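PDB 1HJQ: beta-1,4-galactanase from Humicola insolens, which hydrolyses the beta-1,4-galactosidic linkages of type I arabinogalactans, as a family 53 glycoside hydrolase of clan GH-A. Local coordinates for residues G272-I277 with L326-R331; T246-S251 with A261-V266. All blocks are in the same frame, centred on the assembly; numbering follows the deposited sequence.

Contact 1: G272-I277 with L326-R331; sequences GQTQYI and LSVFHR
V328 enters the gap between T274 and I277, which lie three residues apart and so face the same side of helix 270-286, and its two methyl groups divide the work. V328 CG1 lies 4.0 Å from I277 CG2 and almost as near I277 CD1; the short branch and the tip of the long arm of the isoleucine both bear on one methyl. V328 CG2 turns instead to T274, 3.8 Å from T274 CG2, with the carbonyl oxygen T274 O close by. The valine and threonine side chains run past each other in opposite directions, and the backbones approach to 5.8 Å between T274 CA and V328 CA.

How T274 presents itself follows from its first torsion (chi1 -56°): OG1 lies beside the backbone N and bonds to A270 O one turn earlier in the helix, while CG2, anti to that N, is the branch left to face the C-terminal segment. The same methyl also meets the guanidinium of R331, which arrives edge-on, with T274 CG2 in its plane and 3.3 Å from R331 NH2. A bend at chi3 (-74°) folds the arginine chain back, and it crosses the threonine at about a right angle.

The place in the fold is the closing end of a (beta/alpha)8 barrel. Helix 270-286 follows the seventh strand, and the short, weakly bonded C-terminal turn 328-331 comes after the eighth; I277 and F329 both touch Y295 of strand 290-296, while F329 O accepts a bond from K5 on the first strand. Q273 OE1 bonds to S325 OG, just before the C-terminal segment. Between the segments the join is mainly apolar, methyl against methyl with the arginine edge beside it, and probably owes more to fit than to direction.

Contact 2: T246-S251 with A261-V266; sequences TNWPTS and ADVRNV
W248 spreads its indole toward V263 and V266, the first and last residues of a type I turn. From CB the side chain sets out toward that turn, with CG anti to the backbone N (chi1 -178°), which carries the ring away from its own strand-like backbone. Near the start of the ring, P249 CD covers one face, 3.7 Å above the plane and displaced toward the rim. NE1 gives its hydrogen to P267 O, just beyond the turn, so the one polar atom of this buried ring is paired. Farther along, CE2 and then CZ2 meet V266, whose CG1 comes within 3.4 Å of W248 CZ2 on an oblique approach; V266 O lies in the ring plane at the same edge.

This is the long loop of the (beta/alpha)8 barrel that leaves strand 240-245, which ends at E245, the assigned nucleophile, and leads into helix 270-286. Its turn is held by a backbone bond of 2.9 Å from V266 N to V263 O, and N265 ND2 adds a bond to D262 O from above the carbonyl plane.

On the six-membered side CE3 packs against Y276 of helix 270-286, whose ring stacks with the indole. At the far end, W248 CZ3 touches the valine methyl V263 CG2 at 3.8 Å, and W248 CH2 lies 3.7 Å from V263 O. Replacing W248 by an alanine is likely to leave both valines without their apolar partner, Y276 without its stacking partner and P267 O without its donor, opening a gap beneath the turn.

Overall arrangement
Followed from the N terminus, the chain builds six strands of the barrel before strand 240-245 leads into contact 2, which closes a short irregular loop, residues 252-260, on itself. Helix 270-286 then begins, and contact 1 closes a longer excursion through strand 290-296 to the C terminus. The two contacts are in series, neither enclosing nor crossing the other, yet their centres are only 12 Å apart. Q273 NE2 bonds to W248 O, and Q275 packs on V266, so the helix start serves both. The disulfide C252-C310 links the two excursions, tying the loop after the seventh strand to that after the eighth.

Contact 1: G272-I277 with L326-R331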
loop_
_atom_site.group_PDB
_atom_site.type_symbol
_atom_site.label_atom_id
_atom_site.label_comp_id
_atom_site.label_asym_id
_atom_site.label_seq_id
_atom_site.Cartn_x
_atom_site.Cartn_y
_atom_site.Cartn_z
ATOM N N GLY A 272 9.414 -18.627 8.541
ATOM C CA GLY A 272 9.059 -17.498 9.381
ATOM C C GLY A 272 8.168 -16.488 8.680
ATOM O O GLY A 272 7.280 -15.897 9.294
ATOM N N GLN A 273 8.401 -16.277 7.390
ATOM C CA GLN A 273 7.580 -15.338 6.644
ATOM C C GLN A 273 6.144 -15.843 6.634
ATOM O O GLN A 273 5.210 -15.077 6.860
ATOM C CB GLN A 273 8.082 -15.195 5.204
ATOM C CG GLN A 273 9.444 -14.527 5.069
ATOM C CD GLN A 273 9.823 -14.277 3.621
ATOM O OE1 GLN A 273 9.842 -15.197 2.809
ATOM N NE2 GLN A 273 10.128 -13.029 3.292
ATOM N N THR A 274 5.976 -17.137 6.371
ATOM C CA THR A 274 4.660 -17.758 6.321
ATOM C C THR A 274 3.959 -17.527 7.646
ATOM O O THR A 274 2.844 -17.011 7.704
ATOM C CB THR A 274 4.779 -19.278 6.069
ATOM O OG1 THR A 274 5.525 -19.499 4.864
ATOM C CG2 THR A 274 3.399 -19.914 5.917
ATOM N N GLN A 275 4.647 -17.908 8.711
ATOM C CA GLN A 275 4.148 -17.770 10.069
ATOM C C GLN A 275 3.720 -16.328 10.356
ATOM O O GLN A 275 2.609 -16.085 10.834
ATOM C CB GLN A 275 5.255 -18.192 11.030
ATOM C CG GLN A 275 4.828 -18.499 12.441
ATOM C CD GLN A 275 5.997 -19.003 13.268
ATOM O OE1 GLN A 275 6.788 -19.839 12.805
ATOM N NE2 GLN A 275 6.118 -18.503 14.495
ATOM N N TYR A 276 4.599 -15.373 10.053
ATOM C CA TYR A 276 4.308 -13.966 10.302
ATOM C C TYR A 276 3.159 -13.429 9.456
ATOM O O TYR A 276 2.245 -12.790 9.974
ATOM C CB TYR A 276 5.552 -13.103 10.054
ATOM C CG TYR A 276 5.342 -11.632 10.359
ATOM C CD1 TYR A 276 5.417 -11.145 11.670
ATOM C CD2 TYR A 276 5.068 -10.727 9.338
ATOM C CE1 TYR A 276 5.231 -9.784 11.950
ATOM C CE2 TYR A 276 4.877 -9.374 9.602
ATOM C CZ TYR A 276 4.962 -8.905 10.904
ATOM O OH TYR A 276 4.796 -7.555 11.139
ATOM N N ILE A 277 3.217 -13.673 8.153
ATOM C CA ILE A 277 2.177 -13.193 7.258
ATOM C C ILE A 277 0.833 -13.766 7.660
ATOM O O ILE A 277 -0.190 -13.096 7.568
ATOM C CB ILE A 277 2.483 -13.572 5.793
ATOM C CG1 ILE A 277 3.772 -12.878 5.345
ATOM C CG2 ILE A 277 1.317 -13.167 4.889
ATOM C CD1 ILE A 277 4.253 -13.297 3.978
ATOM N N LEU A 326 5.715 -17.898 -0.527
ATOM C CA LEU A 326 4.817 -17.118 -1.370
ATOM C C LEU A 326 3.419 -17.739 -1.442
ATOM O O LEU A 326 2.428 -17.036 -1.653
ATOM C CB LEU A 326 5.380 -17.004 -2.789
ATOM C CG LEU A 326 5.244 -15.682 -3.566
ATOM C CD1 LEU A 326 5.175 -15.991 -5.071
ATOM C CD2 LEU A 326 4.000 -14.913 -3.135
ATOM N N SER A 327 3.337 -19.056 -1.270
ATOM C CA SER A 327 2.053 -19.743 -1.356
ATOM C C SER A 327 1.210 -19.611 -0.098
ATOM O O SER A 327 0.198 -20.299 0.047
ATOM C CB SER A 327 2.259 -21.223 -1.668
ATOM O OG SER A 327 2.832 -21.893 -0.564
ATOM N N VAL A 328 1.628 -18.742 0.815
ATOM C CA VAL A 328 0.868 -18.518 2.039
ATOM C C VAL A 328 -0.436 -17.800 1.663
ATOM O O VAL A 328 -1.410 -17.805 2.415
ATOM C CB VAL A 328 1.662 -17.643 3.058
ATOM C CG1 VAL A 328 1.921 -16.257 2.490
ATOM C CG2 VAL A 328 0.893 -17.535 4.355
ATOM N N PHE A 329 -0.452 -17.192 0.484
ATOM C CA PHE A 329 -1.628 -16.479 0.027
ATOM C C PHE A 329 -2.813 -17.405 -0.220
ATOM O O PHE A 329 -3.944 -16.944 -0.401
ATOM C CB PHE A 329 -1.287 -15.663 -1.216
ATOM C CG PHE A 329 -0.466 -14.441 -0.911
ATOM C CD1 PHE A 329 -1.030 -13.366 -0.234
ATOM C CD2 PHE A 329 0.880 -14.381 -1.255
ATOM C CE1 PHE A 329 -0.267 -12.248 0.098
ATOM C CE2 PHE A 329 1.648 -13.271 -0.928
ATOM C CZ PHE A 329 1.073 -12.199 -0.246
ATOM N N HIS A 330 -2.551 -18.711 -0.221
ATOM C CA HIS A 330 -3.613 -19.700 -0.390
ATOM C C HIS A 330 -4.306 -19.863 0.966
ATOM O O HIS A 330 -5.530 -19.844 1.054
ATOM C CB HIS A 330 -3.053 -21.066 -0.819
ATOM C CG HIS A 330 -2.654 -21.146 -2.263
ATOM N ND1 HIS A 330 -3.491 -20.774 -3.292
ATOM C CD2 HIS A 330 -1.521 -21.600 -2.850
ATOM C CE1 HIS A 330 -2.894 -20.993 -4.449
ATOM N NE2 HIS A 330 -1.696 -21.496 -4.208
ATOM N N ARG A 331 -3.505 -20.015 2.018
ATOM C CA ARG A 331 -4.009 -20.202 3.378
ATOM C C ARG A 331 -4.747 -19.034 4.025
ATOM O O ARG A 331 -5.418 -19.218 5.038
ATOM C CB ARG A 331 -2.865 -20.622 4.308
ATOM C CG ARG A 331 -2.528 -22.105 4.245
ATOM C CD ARG A 331 -1.560 -22.526 5.355
ATOM N NE ARG A 331 -0.198 -22.062 5.117
ATOM C CZ ARG A 331 0.462 -22.259 3.979
ATOM N NH1 ARG A 331 -0.118 -22.908 2.974
ATOM N NH2 ARG A 331 1.706 -21.816 3.846
#

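Contact 2: T246-S251 with A261-V266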
loop_
_atom_site.group_PDB
_atom_site.type_symbol
_atom_site.label_atom_id
_atom_site.label_comp_id
_atom_site.label_asym_id
_atom_site.label_seq_id
_atom_site.Cartn_x
_atom_site.Cartn_y
_atom_site.Cartn_z
ATOM N N THR A 246 3.507 -4.692 4.656
ATOM C CA THR A 246 4.167 -5.474 5.688
ATOM C C THR A 246 5.229 -6.354 5.049
ATOM O O THR A 246 5.128 -6.706 3.876
ATOM C CB THR A 246 3.178 -6.358 6.466
ATOM O OG1 THR A 246 3.848 -6.920 7.600
ATOM C CG2 THR A 246 2.644 -7.485 5.587
ATOM N N ASN A 247 6.247 -6.697 5.829
ATOM C CA ASN A 247 7.347 -7.531 5.364
ATOM C C ASN A 247 7.865 -8.345 6.537
ATOM O O ASN A 247 7.610 -8.021 7.693
ATOM C CB ASN A 247 8.519 -6.674 4.865
ATOM C CG ASN A 247 8.287 -6.059 3.492
ATOM O OD1 ASN A 247 8.998 -5.134 3.099
ATOM N ND2 ASN A 247 7.312 -6.575 2.754
ATOM N N TRP A 248 8.592 -9.407 6.224
ATOM C CA TRP A 248 9.222 -10.235 7.235
ATOM C C TRP A 248 10.484 -10.716 6.557
ATOM O O TRP A 248 10.433 -11.262 5.460
ATOM C CB TRP A 248 8.361 -11.421 7.646
ATOM C CG TRP A 248 9.035 -12.213 8.726
ATOM C CD1 TRP A 248 9.751 -13.366 8.576
ATOM C CD2 TRP A 248 9.132 -11.860 10.108
ATOM N NE1 TRP A 248 10.293 -13.751 9.779
ATOM C CE2 TRP A 248 9.927 -12.845 10.737
ATOM C CE3 TRP A 248 8.627 -10.805 10.878
ATOM C CZ2 TRP A 248 10.229 -12.805 12.102
ATOM C CZ3 TRP A 248 8.927 -10.765 12.235
ATOM C CH2 TRP A 248 9.722 -11.760 12.831
ATOM N N PRO A 249 11.638 -10.514 7.197
ATOM C CA PRO A 249 12.903 -10.933 6.606
ATOM C C PRO A 249 13.287 -12.394 6.740
ATOM O O PRO A 249 12.907 -13.062 7.691
ATOM C CB PRO A 249 13.905 -10.016 7.294
ATOM C CG PRO A 249 13.340 -9.906 8.665
ATOM C CD PRO A 249 11.863 -9.729 8.423
ATOM N N THR A 250 14.046 -12.879 5.761
ATOM C CA THR A 250 14.552 -14.249 5.769
ATOM C C THR A 250 16.016 -14.123 6.185
ATOM O O THR A 250 16.717 -15.119 6.380
ATOM C CB THR A 250 14.505 -14.881 4.386
ATOM O OG1 THR A 250 15.457 -14.231 3.541
ATOM C CG2 THR A 250 13.117 -14.741 3.793
ATOM N N SER A 251 16.456 -12.874 6.309
ATOM C CA SER A 251 17.813 -12.539 6.705
ATOM C C SER A 251 17.801 -11.136 7.295
ATOM O O SER A 251 17.370 -10.187 6.640
ATOM C CB SER A 251 18.738 -12.574 5.490
ATOM O OG SER A 251 20.082 -12.303 5.856
ATOM N N ALA A 261 8.236 -8.348 20.951
ATOM C CA ALA A 261 8.359 -9.551 21.771
ATOM C C ALA A 261 7.509 -10.728 21.302
ATOM O O ALA A 261 7.890 -11.886 21.490
ATOM C CB ALA A 261 8.022 -9.223 23.216
ATOM N N ASP A 262 6.362 -10.443 20.693
ATOM C CA ASP A 262 5.487 -11.509 20.228
ATOM C C ASP A 262 5.987 -12.273 19.009
ATOM O O ASP A 262 5.461 -13.338 18.697
ATOM C CB ASP A 262 4.080 -10.976 19.940
ATOM C CG ASP A 262 4.075 -9.781 18.995
ATOM O OD1 ASP A 262 5.009 -9.645 18.172
ATOM O OD2 ASP A 262 3.114 -8.981 19.068
ATOM N N VAL A 263 6.991 -11.742 18.316
ATOM C CA VAL A 263 7.512 -12.420 17.132
ATOM C C VAL A 263 8.997 -12.759 17.200
ATOM O O VAL A 263 9.570 -13.231 16.222
ATOM C CB VAL A 263 7.256 -11.594 15.844
ATOM C CG1 VAL A 263 5.762 -11.394 15.641
ATOM C CG2 VAL A 263 7.976 -10.264 15.920
ATOM N N ARG A 264 9.612 -12.533 18.358
ATOM C CA ARG A 264 11.032 -12.815 18.543
ATOM C C ARG A 264 11.335 -14.310 18.492
ATOM O O ARG A 264 12.487 -14.724 18.601
ATOM C CB ARG A 264 11.506 -12.229 19.874
ATOM C CG ARG A 264 11.361 -10.719 19.927
ATOM C CD ARG A 264 11.729 -10.135 21.282
ATOM N NE ARG A 264 11.477 -8.695 21.312
ATOM C CZ ARG A 264 11.644 -7.919 22.378
ATOM N NH1 ARG A 264 12.069 -8.443 23.521
ATOM N NH2 ARG A 264 11.383 -6.619 22.301
ATOM N N ASN A 265 10.293 -15.111 18.320
ATOM C CA ASN A 265 10.428 -16.563 18.242
ATOM C C ASN A 265 10.349 -16.992 16.788
ATOM O O ASN A 265 10.754 -18.097 16.436
ATOM C CB ASN A 265 9.299 -17.226 19.023
ATOM C CG ASN A 265 7.935 -16.650 18.665
ATOM O OD1 ASN A 265 7.127 -17.292 17.979
ATOM N ND2 ASN A 265 7.678 -15.423 19.119
ATOM N N VAL A 266 9.812 -16.109 15.952
ATOM C CA VAL A 266 9.661 -16.373 14.528
ATOM C C VAL A 266 11.018 -16.243 13.851
ATOM O O VAL A 266 11.689 -15.220 13.964
ATOM C CB VAL A 266 8.659 -15.389 13.888
ATOM C CG1 VAL A 266 8.501 -15.693 12.402
ATOM C CG2 VAL A 266 7.312 -15.483 14.607
#